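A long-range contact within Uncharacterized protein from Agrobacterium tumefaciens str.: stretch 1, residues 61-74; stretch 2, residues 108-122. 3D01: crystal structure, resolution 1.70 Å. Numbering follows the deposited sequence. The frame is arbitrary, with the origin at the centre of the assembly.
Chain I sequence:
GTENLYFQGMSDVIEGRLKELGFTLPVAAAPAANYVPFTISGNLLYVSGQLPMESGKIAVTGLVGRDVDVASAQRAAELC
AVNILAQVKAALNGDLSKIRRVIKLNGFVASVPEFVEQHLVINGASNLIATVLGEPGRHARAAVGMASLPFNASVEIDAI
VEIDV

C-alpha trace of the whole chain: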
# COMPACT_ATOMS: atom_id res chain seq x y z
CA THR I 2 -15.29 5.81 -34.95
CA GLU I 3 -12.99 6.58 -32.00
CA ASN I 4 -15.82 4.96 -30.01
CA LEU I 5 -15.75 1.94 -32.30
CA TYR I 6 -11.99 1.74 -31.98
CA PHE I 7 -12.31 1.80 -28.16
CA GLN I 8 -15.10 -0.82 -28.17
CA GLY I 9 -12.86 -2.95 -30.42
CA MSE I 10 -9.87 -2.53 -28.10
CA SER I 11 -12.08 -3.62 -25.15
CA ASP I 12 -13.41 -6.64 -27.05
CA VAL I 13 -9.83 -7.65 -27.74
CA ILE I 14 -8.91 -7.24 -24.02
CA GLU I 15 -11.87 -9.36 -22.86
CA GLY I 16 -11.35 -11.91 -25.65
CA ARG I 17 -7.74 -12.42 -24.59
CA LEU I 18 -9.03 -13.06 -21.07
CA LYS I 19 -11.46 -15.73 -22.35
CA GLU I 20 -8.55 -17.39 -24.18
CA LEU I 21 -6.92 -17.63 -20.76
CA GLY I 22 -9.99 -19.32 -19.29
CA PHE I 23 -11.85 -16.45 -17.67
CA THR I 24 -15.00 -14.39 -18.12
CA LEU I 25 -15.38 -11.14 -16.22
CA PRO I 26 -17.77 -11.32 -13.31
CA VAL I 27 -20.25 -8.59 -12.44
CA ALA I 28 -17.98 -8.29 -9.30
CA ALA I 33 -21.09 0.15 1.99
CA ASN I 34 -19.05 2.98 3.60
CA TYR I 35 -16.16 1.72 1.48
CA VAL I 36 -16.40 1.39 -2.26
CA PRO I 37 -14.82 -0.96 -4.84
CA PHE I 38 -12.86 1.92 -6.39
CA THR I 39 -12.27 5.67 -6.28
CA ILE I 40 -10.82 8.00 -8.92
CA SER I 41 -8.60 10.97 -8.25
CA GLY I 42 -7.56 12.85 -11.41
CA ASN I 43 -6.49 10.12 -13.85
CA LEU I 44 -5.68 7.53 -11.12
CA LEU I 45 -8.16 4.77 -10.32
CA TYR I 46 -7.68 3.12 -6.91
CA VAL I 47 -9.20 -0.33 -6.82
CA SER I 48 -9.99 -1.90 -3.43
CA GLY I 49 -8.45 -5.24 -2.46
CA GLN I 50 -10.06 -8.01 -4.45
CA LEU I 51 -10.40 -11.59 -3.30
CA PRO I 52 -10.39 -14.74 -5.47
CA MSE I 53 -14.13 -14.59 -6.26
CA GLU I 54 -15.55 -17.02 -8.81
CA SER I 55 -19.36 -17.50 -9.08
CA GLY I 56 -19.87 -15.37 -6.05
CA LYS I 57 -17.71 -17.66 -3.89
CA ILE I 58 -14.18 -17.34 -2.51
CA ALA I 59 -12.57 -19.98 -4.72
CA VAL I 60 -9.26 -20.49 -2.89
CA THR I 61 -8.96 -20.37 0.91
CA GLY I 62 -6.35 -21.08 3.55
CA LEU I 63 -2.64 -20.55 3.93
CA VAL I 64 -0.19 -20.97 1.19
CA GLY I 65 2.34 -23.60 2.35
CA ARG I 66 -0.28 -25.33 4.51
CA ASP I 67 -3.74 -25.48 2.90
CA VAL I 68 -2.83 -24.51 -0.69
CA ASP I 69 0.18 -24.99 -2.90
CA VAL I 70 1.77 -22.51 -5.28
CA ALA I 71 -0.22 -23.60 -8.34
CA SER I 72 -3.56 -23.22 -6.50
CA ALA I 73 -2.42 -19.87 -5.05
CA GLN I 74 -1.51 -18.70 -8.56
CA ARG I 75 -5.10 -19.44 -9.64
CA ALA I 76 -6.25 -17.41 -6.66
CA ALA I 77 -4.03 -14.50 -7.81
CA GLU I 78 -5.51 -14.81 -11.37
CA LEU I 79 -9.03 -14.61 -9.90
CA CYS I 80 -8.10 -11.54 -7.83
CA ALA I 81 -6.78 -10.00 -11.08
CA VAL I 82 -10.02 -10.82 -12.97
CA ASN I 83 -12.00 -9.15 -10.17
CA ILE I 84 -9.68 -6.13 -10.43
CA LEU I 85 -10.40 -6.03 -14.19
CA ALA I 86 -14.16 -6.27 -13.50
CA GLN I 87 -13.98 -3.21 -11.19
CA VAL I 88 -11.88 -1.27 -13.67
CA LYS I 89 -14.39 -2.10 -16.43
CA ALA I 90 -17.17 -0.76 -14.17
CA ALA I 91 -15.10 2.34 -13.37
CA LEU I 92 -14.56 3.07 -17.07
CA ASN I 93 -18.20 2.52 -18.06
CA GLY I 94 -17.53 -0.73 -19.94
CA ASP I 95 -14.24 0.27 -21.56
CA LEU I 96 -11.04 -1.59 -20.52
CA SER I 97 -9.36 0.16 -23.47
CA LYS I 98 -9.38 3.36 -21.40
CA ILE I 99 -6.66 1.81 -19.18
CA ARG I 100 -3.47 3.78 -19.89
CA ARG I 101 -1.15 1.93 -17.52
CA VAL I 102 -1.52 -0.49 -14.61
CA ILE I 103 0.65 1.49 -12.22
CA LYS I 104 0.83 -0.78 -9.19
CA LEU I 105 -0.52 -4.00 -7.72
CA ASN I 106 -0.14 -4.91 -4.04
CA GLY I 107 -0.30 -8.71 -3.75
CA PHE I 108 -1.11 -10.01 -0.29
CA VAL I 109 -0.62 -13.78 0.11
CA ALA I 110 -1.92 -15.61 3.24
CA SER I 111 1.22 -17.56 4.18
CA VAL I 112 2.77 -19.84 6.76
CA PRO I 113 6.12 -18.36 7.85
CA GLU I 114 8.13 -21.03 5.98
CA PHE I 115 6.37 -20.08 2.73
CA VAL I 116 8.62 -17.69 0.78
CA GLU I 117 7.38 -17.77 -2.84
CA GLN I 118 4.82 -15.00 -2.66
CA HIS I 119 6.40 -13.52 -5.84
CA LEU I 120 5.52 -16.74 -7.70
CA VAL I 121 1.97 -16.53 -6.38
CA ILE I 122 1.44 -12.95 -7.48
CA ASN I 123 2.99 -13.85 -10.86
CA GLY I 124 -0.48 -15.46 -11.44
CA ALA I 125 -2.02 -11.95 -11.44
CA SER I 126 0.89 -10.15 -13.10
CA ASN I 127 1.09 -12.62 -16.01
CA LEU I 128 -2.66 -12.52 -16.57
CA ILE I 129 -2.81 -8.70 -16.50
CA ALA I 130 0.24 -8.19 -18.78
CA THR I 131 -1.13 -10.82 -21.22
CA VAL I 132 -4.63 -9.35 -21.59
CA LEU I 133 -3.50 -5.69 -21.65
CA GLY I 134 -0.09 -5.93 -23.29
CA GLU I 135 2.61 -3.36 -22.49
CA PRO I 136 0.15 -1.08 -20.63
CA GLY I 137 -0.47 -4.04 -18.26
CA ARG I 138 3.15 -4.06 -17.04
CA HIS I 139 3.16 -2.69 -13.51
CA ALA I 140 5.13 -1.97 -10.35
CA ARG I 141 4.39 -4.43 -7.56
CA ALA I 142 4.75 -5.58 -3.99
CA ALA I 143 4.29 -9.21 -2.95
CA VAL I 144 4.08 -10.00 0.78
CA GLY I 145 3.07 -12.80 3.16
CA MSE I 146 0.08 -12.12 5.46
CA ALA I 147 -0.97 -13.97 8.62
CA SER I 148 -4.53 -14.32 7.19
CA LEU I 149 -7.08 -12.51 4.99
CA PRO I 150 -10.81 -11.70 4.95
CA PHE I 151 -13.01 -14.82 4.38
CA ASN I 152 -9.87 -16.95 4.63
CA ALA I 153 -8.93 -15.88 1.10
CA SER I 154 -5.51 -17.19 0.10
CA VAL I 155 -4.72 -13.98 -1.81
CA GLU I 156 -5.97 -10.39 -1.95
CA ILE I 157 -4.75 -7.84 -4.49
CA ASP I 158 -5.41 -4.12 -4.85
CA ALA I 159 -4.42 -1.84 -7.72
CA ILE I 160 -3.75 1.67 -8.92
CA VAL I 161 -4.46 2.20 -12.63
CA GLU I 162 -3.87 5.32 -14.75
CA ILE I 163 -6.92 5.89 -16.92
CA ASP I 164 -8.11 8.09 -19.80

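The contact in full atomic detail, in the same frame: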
# COMPACT_ATOMS: atom_id res chain seq x y z
N THR I 61 -9.02 -20.75 -0.49
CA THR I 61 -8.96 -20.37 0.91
C THR I 61 -7.88 -21.14 1.65
O THR I 61 -7.50 -22.26 1.31
CB THR I 61 -10.29 -20.65 1.64
OG1 THR I 61 -10.61 -22.05 1.50
CG2 THR I 61 -11.45 -19.76 1.08
N GLY I 62 -7.42 -20.52 2.73
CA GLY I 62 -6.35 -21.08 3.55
C GLY I 62 -4.97 -20.52 3.23
O GLY I 62 -4.80 -19.59 2.40
N LEU I 63 -3.99 -21.06 3.94
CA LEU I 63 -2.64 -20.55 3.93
C LEU I 63 -1.83 -21.25 2.91
O LEU I 63 -1.77 -22.49 2.84
CB LEU I 63 -1.94 -20.72 5.27
CG LEU I 63 -2.63 -20.16 6.49
CD1 LEU I 63 -1.86 -20.47 7.83
CD2 LEU I 63 -2.82 -18.68 6.31
N VAL I 64 -1.16 -20.45 2.12
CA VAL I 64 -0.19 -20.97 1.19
C VAL I 64 1.01 -21.58 1.99
O VAL I 64 1.60 -20.94 2.90
CB VAL I 64 0.25 -19.88 0.21
CG1 VAL I 64 1.08 -20.49 -0.85
CG2 VAL I 64 -1.01 -19.09 -0.37
N GLY I 65 1.34 -22.82 1.64
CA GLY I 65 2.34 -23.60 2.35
C GLY I 65 1.74 -24.54 3.39
O GLY I 65 2.45 -25.37 3.98
N ARG I 66 0.43 -24.41 3.61
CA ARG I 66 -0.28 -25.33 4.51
C ARG I 66 -1.52 -25.91 3.86
O ARG I 66 -1.63 -27.11 3.80
CB ARG I 66 -0.63 -24.65 5.82
CG ARG I 66 -1.45 -25.50 6.76
CD ARG I 66 -1.78 -24.83 8.09
NE ARG I 66 -2.54 -25.78 8.88
CZ ARG I 66 -2.02 -26.79 9.56
NH1 ARG I 66 -0.71 -26.91 9.72
NH2 ARG I 66 -2.83 -27.67 10.14
N ASP I 67 -2.45 -25.06 3.44
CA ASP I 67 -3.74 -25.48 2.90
C ASP I 67 -3.73 -25.53 1.37
O ASP I 67 -4.46 -26.33 0.75
CB ASP I 67 -4.80 -24.51 3.36
CG ASP I 67 -4.92 -24.47 4.87
OD1 ASP I 67 -5.17 -25.55 5.46
OD2 ASP I 67 -4.75 -23.39 5.44
N VAL I 68 -2.91 -24.68 0.77
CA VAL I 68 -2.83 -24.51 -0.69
C VAL I 68 -1.39 -24.46 -1.12
O VAL I 68 -0.52 -23.99 -0.39
CB VAL I 68 -3.59 -23.23 -1.16
CG1 VAL I 68 -5.00 -23.27 -0.56
CG2 VAL I 68 -2.93 -22.02 -0.77
N ASP I 69 -1.15 -25.01 -2.30
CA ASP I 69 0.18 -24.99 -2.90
C ASP I 69 0.32 -23.81 -3.86
O ASP I 69 -0.61 -23.04 -4.05
CB ASP I 69 0.46 -26.34 -3.60
CG ASP I 69 -0.43 -26.63 -4.83
OD1 ASP I 69 -1.20 -25.79 -5.31
OD2 ASP I 69 -0.33 -27.79 -5.32
N VAL I 70 1.50 -23.68 -4.47
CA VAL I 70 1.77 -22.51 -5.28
C VAL I 70 0.83 -22.45 -6.49
O VAL I 70 0.28 -21.38 -6.82
CB VAL I 70 3.25 -22.41 -5.69
CG1 VAL I 70 3.43 -21.31 -6.76
CG2 VAL I 70 4.11 -22.12 -4.44
N ALA I 71 0.63 -23.59 -7.14
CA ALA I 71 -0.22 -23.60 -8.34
C ALA I 71 -1.65 -23.12 -7.99
O ALA I 71 -2.23 -22.27 -8.68
CB ALA I 71 -0.23 -24.99 -8.96
N SER I 72 -2.22 -23.65 -6.91
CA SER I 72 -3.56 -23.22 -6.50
C SER I 72 -3.60 -21.73 -6.11
O SER I 72 -4.57 -21.03 -6.39
CB SER I 72 -4.05 -24.06 -5.33
OG SER I 72 -4.20 -25.40 -5.74
N ALA I 73 -2.55 -21.26 -5.44
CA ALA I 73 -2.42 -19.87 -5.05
C ALA I 73 -2.29 -18.97 -6.29
O ALA I 73 -2.85 -17.87 -6.32
CB ALA I 73 -1.21 -19.68 -4.11
N GLN I 74 -1.57 -19.43 -7.30
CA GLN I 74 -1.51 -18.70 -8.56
C GLN I 74 -2.90 -18.53 -9.20
O GLN I 74 -3.21 -17.47 -9.71
CB GLN I 74 -0.55 -19.38 -9.54
CG GLN I 74 0.90 -19.14 -9.18
CD GLN I 74 1.88 -20.01 -9.93
OE1 GLN I 74 1.54 -21.11 -10.39
NE2 GLN I 74 3.12 -19.51 -10.08
N PHE I 108 -1.14 -9.53 -1.66
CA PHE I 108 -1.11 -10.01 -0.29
C PHE I 108 -1.43 -11.50 -0.31
O PHE I 108 -2.51 -11.88 -0.72
CB PHE I 108 -2.17 -9.29 0.54
CG PHE I 108 -2.12 -7.80 0.42
CD1 PHE I 108 -1.03 -7.10 0.85
CD2 PHE I 108 -3.19 -7.10 -0.11
CE1 PHE I 108 -0.99 -5.72 0.74
CE2 PHE I 108 -3.16 -5.72 -0.21
CZ PHE I 108 -2.07 -5.04 0.22
N VAL I 109 -0.49 -12.32 0.16
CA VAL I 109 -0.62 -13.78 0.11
C VAL I 109 -0.66 -14.37 1.54
O VAL I 109 0.31 -14.22 2.29
CB VAL I 109 0.56 -14.41 -0.65
CG1 VAL I 109 0.41 -15.93 -0.74
CG2 VAL I 109 0.73 -13.73 -2.03
N ALA I 110 -1.76 -15.03 1.89
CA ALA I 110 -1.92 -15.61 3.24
C ALA I 110 -0.92 -16.78 3.29
O ALA I 110 -0.94 -17.68 2.42
CB ALA I 110 -3.39 -16.06 3.50
N SER I 111 0.04 -16.70 4.23
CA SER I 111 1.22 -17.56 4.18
C SER I 111 1.57 -18.12 5.54
O SER I 111 1.51 -17.40 6.54
CB SER I 111 2.47 -16.79 3.70
OG SER I 111 2.30 -16.17 2.45
N VAL I 112 2.03 -19.37 5.57
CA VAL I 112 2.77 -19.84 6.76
C VAL I 112 4.17 -19.21 6.67
O VAL I 112 4.64 -18.84 5.60
CB VAL I 112 2.86 -21.39 6.91
CG1 VAL I 112 1.47 -22.05 7.14
CG2 VAL I 112 3.59 -22.07 5.71
N PRO I 113 4.85 -19.07 7.81
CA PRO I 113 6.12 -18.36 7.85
C PRO I 113 7.27 -19.02 7.10
O PRO I 113 8.26 -18.36 6.82
CB PRO I 113 6.41 -18.25 9.35
CG PRO I 113 5.04 -18.39 10.00
CD PRO I 113 4.41 -19.45 9.17
N GLU I 114 7.15 -20.31 6.81
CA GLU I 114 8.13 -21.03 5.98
C GLU I 114 7.87 -20.84 4.48
O GLU I 114 8.71 -21.19 3.66
CB GLU I 114 8.15 -22.52 6.32
CG GLU I 114 8.60 -22.82 7.73
CD GLU I 114 7.61 -22.35 8.79
OE1 GLU I 114 6.38 -22.59 8.62
OE2 GLU I 114 8.07 -21.78 9.83
N PHE I 115 6.70 -20.29 4.14
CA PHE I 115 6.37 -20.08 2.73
C PHE I 115 6.99 -18.76 2.26
O PHE I 115 6.71 -17.71 2.86
CB PHE I 115 4.89 -20.11 2.46
CG PHE I 115 4.59 -19.88 1.03
CD1 PHE I 115 4.96 -20.84 0.09
CD2 PHE I 115 4.05 -18.67 0.60
CE1 PHE I 115 4.73 -20.64 -1.25
CE2 PHE I 115 3.84 -18.46 -0.75
CZ PHE I 115 4.17 -19.43 -1.66
N VAL I 116 7.82 -18.84 1.22
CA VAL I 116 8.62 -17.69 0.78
C VAL I 116 8.59 -17.48 -0.74
O VAL I 116 9.51 -16.90 -1.32
CB VAL I 116 10.08 -17.81 1.33
CG1 VAL I 116 10.08 -17.67 2.84
CG2 VAL I 116 10.75 -19.13 0.86
N GLU I 117 7.52 -17.93 -1.38
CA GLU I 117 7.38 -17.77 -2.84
C GLU I 117 6.14 -16.95 -3.18
O GLU I 117 5.44 -17.20 -4.18
CB GLU I 117 7.36 -19.14 -3.51
CG GLU I 117 8.70 -19.83 -3.42
CD GLU I 117 8.64 -21.28 -3.85
OE1 GLU I 117 7.76 -22.03 -3.42
OE2 GLU I 117 9.53 -21.69 -4.58
N GLN I 118 5.92 -15.92 -2.39
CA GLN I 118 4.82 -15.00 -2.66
C GLN I 118 4.94 -14.32 -4.03
O GLN I 118 3.94 -14.02 -4.66
CB GLN I 118 4.66 -13.96 -1.57
CG GLN I 118 4.28 -14.49 -0.19
CD GLN I 118 5.47 -14.93 0.65
OE1 GLN I 118 6.63 -14.87 0.20
NE2 GLN I 118 5.19 -15.34 1.89
N HIS I 119 6.16 -14.08 -4.47
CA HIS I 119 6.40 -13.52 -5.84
C HIS I 119 5.85 -14.46 -6.91
O HIS I 119 5.21 -14.01 -7.87
CB HIS I 119 7.88 -13.22 -6.08
CG HIS I 119 8.78 -14.39 -5.84
ND1 HIS I 119 8.91 -15.00 -4.61
CD2 HIS I 119 9.60 -15.06 -6.68
CE1 HIS I 119 9.77 -16.00 -4.71
NE2 HIS I 119 10.19 -16.06 -5.96
N LEU I 120 6.04 -15.76 -6.75
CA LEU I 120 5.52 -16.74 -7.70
C LEU I 120 4.00 -16.75 -7.70
O LEU I 120 3.35 -16.95 -8.75
CB LEU I 120 6.06 -18.11 -7.36
CG LEU I 120 7.58 -18.21 -7.42
CD1 LEU I 120 7.96 -19.70 -7.32
CD2 LEU I 120 8.12 -17.55 -8.66
N VAL I 121 3.42 -16.56 -6.51
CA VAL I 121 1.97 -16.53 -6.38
C VAL I 121 1.39 -15.34 -7.12
O VAL I 121 0.46 -15.48 -7.91
CB VAL I 121 1.53 -16.52 -4.90
CG1 VAL I 121 0.00 -16.23 -4.78
CG2 VAL I 121 1.97 -17.86 -4.24
N ILE I 122 1.96 -14.17 -6.89
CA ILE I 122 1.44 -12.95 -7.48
C ILE I 122 1.75 -12.92 -8.98
O ILE I 122 1.02 -12.28 -9.74
CB ILE I 122 1.96 -11.69 -6.74
CG1 ILE I 122 1.51 -11.72 -5.27
CG2 ILE I 122 1.47 -10.43 -7.43
CD1 ILE I 122 -0.03 -11.89 -5.00

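The contact between residues 61-74 and 108-122 illustrates a common way of joining distant segments: a single beta bridge fixes the backbones at one end, a hydrophobic cluster fills the middle, and a pair of helices closes the other end, together burying 634 Å².

The bridge pairs V64 with S111. V64 N donates to A110 O at 2.8 Å, and V64 O accepts from V112 N at 3.1 Å, so both polar backbone atoms of one residue are satisfied by the neighbours of its partner. With its main chain held in this way, V64 directs its side chain toward the other stretch. Its two methyls serve different partners: CG2 lies 3.5 Å from V109 CG1, while CG1 sits over the face of the F115 ring, 3.5 Å from the centroid and 16° off the normal, a CH-pi contact. A branched, compact side chain suits this position because it packs in two directions without polar atoms to satisfy.

F115 is placed by the type I turn from V112 to F115, closed by F115 N to V112 O at 2.9 Å. While V64 covers one face of its ring, V70 CG2 meets the edge, 3.6 Å from F115 CE1. One aromatic side chain thus links the bridge to the start of helix 70-74. Next to V64, G65 has phi/psi of 96°/-7°, angles that by themselves call for glycine; a CB here would also lie 2.8 Å from V112 CG2, a clash. The absence of a side chain lets the chain turn close beside V112 and F115.

L63 extends the apolar packing, with CD2 3.9 Å from A110 CB and CD1 3.7 Å from V112 CG1. Its backbone is steadied within its own loop by D67, whose OD2 accepts from L63 N at 2.9 Å. On the second stretch, the CA-to-CB bond of S111 points away from the first stretch, and its OG donates to V109 O at 2.8 Å and accepts from Q118 NE2 at 3.1 Å.

The first helix begins with a local cap: D69 OD1 accepts from S72 N at 2.9 Å. The axes of helices 70-74 and 118-122 approach to 8.6 Å at 43°. Alanine's small side chain allows close packing here, with A73 CB 3.7 Å from V121 CG2. Q74 starts sideways, but its end comes nearer, and NE2 donates to L120 O at 2.9 Å, adding a directional bond to an otherwise apolar helix contact.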